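Local coordinates for protein HpuA (Kingella denitrificans ATCC 33394, PDB 5EC6) that serves as an outer-membrane lipoprotein receptor that binds haemoglobin, probably as a step in acquiring iron from the host, at residues A[56-59]-A[63-66]. Numbering follows the deposited sequence.
Sequences KPSP and GLML
Lys56 and Leu66 face each other as an antiparallel hydrogen-bonded pair, each giving its backbone N-H to the other's carbonyl. Lys56 N lies 2.9 Å from Leu66 O, and the return bond from Leu66 N to Lys56 O, at 2.8 Å, is almost straight, with an N-H...O angle of 173°. One step further out, Pro57 and Met65 form the non-hydrogen-bonded pair, a position that suits proline, which has no N-H to offer. The last bond between the two segments runs from Ser58 N to Leu64 O, 2.8 Å long, beyond the paired strand residues.

Apolar contacts lie on both faces of this exposed pairing. On the Pro57 and Met65 face, the methionine chain bends at chi2 and again at chi3 (-61°), bringing its terminal methyl back over the opposite backbone: Met65 CE is 3.7 Å from Pro57 N, while its sulfur sits near Pro57 CA. The proline ring meets the same methyl more loosely, at CD. On the face of Lys56 and Leu66, the leucine leans its CD1 branch across the chain, 3.7 Å from Ser58 CA, and comes loosely up to Pro59 CD. Leu64 adds its CB against Ser58 CB, 3.9 Å apart.

Ser58 turns its polar end to the bend. Chi1 of 172° sets OG beside Ser58's own carbonyl carbon, on the side of the residues that follow, where it accepts the backbone N-H groups of Tyr60 and Ile61: an ST turn through Tyr60, with a second bond from Ile61 N, that ties the serine to the start of the connection. The centre of the contact lies about 31 Å from the centre of the chain. The whole is the exposed end of a beta hairpin, where strands 48-57 and 65-74 leave their pairing and a short loop joins them.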
loop_
_atom_site.group_PDB
_atom_site.type_symbol
_atom_site.label_atom_id
_atom_site.label_comp_id
_atom_site.label_asym_id
_atom_site.label_seq_id
_atom_site.Cartn_x
_atom_site.Cartn_y
_atom_site.Cartn_z
ATOM N N LYS A 56 23.179 -13.470 3.559
ATOM C CA LYS A 56 23.757 -12.810 4.724
ATOM C C LYS A 56 24.353 -13.879 5.641
ATOM O O LYS A 56 23.847 -14.966 5.686
ATOM C CB LYS A 56 22.704 -12.091 5.583
ATOM C CG LYS A 56 21.787 -11.162 4.827
ATOM C CD LYS A 56 20.812 -10.459 5.758
ATOM C CE LYS A 56 20.323 -9.161 5.143
ATOM N NZ LYS A 56 19.008 -8.777 5.716
ATOM N N PRO A 57 25.402 -13.529 6.389
ATOM C CA PRO A 57 25.948 -14.540 7.320
ATOM C C PRO A 57 24.996 -14.773 8.492
ATOM O O PRO A 57 24.349 -13.842 8.967
ATOM C CB PRO A 57 27.230 -13.885 7.838
ATOM C CG PRO A 57 27.052 -12.450 7.604
ATOM C CD PRO A 57 26.201 -12.300 6.378
ATOM N N SER A 58 24.928 -16.027 8.967
ATOM C CA SER A 58 24.146 -16.323 10.139
ATOM C C SER A 58 24.750 -15.562 11.360
ATOM O O SER A 58 25.979 -15.589 11.523
ATOM C CB SER A 58 24.234 -17.825 10.448
ATOM O OG SER A 58 23.633 -18.108 11.705
ATOM N N PRO A 59 23.912 -14.980 12.233
ATOM C CA PRO A 59 24.397 -14.462 13.516
ATOM C C PRO A 59 24.808 -15.516 14.502
ATOM O O PRO A 59 25.359 -15.135 15.545
ATOM C CB PRO A 59 23.188 -13.701 14.082
ATOM C CG PRO A 59 22.325 -13.420 12.902
ATOM C CD PRO A 59 22.497 -14.609 12.039
ATOM N N GLY A 63 30.102 -19.776 9.725
ATOM C CA GLY A 63 30.238 -20.148 8.341
ATOM C C GLY A 63 28.927 -20.285 7.553
ATOM O O GLY A 63 28.967 -20.467 6.332
ATOM N N LEU A 64 27.788 -20.235 8.230
ATOM C CA LEU A 64 26.509 -20.526 7.588
ATOM C C LEU A 64 26.023 -19.243 6.916
ATOM O O LEU A 64 25.980 -18.167 7.534
ATOM C CB LEU A 64 25.486 -20.990 8.611
ATOM C CG LEU A 64 24.088 -21.393 8.140
ATOM C CD1 LEU A 64 24.202 -22.619 7.247
ATOM C CD2 LEU A 64 23.096 -21.632 9.284
ATOM N N MET A 65 25.681 -19.382 5.652
ATOM C CA MET A 65 25.082 -18.266 4.876
ATOM C C MET A 65 23.583 -18.523 4.694
ATOM O O MET A 65 23.153 -19.634 4.313
ATOM C CB MET A 65 25.791 -18.204 3.528
ATOM C CG MET A 65 27.301 -18.010 3.615
ATOM S SD MET A 65 27.815 -16.598 4.553
ATOM C CE MET A 65 27.038 -15.275 3.604
ATOM N N LEU A 66 22.799 -17.485 4.982
ATOM C CA LEU A 66 21.362 -17.529 4.930
ATOM C C LEU A 66 20.890 -16.722 3.696
ATOM O O LEU A 66 21.218 -15.552 3.582
ATOM C CB LEU A 66 20.788 -16.900 6.186
ATOM C CG LEU A 66 21.292 -17.495 7.527
ATOM C CD1 LEU A 66 20.784 -16.703 8.681
ATOM C CD2 LEU A 66 20.920 -18.977 7.620
#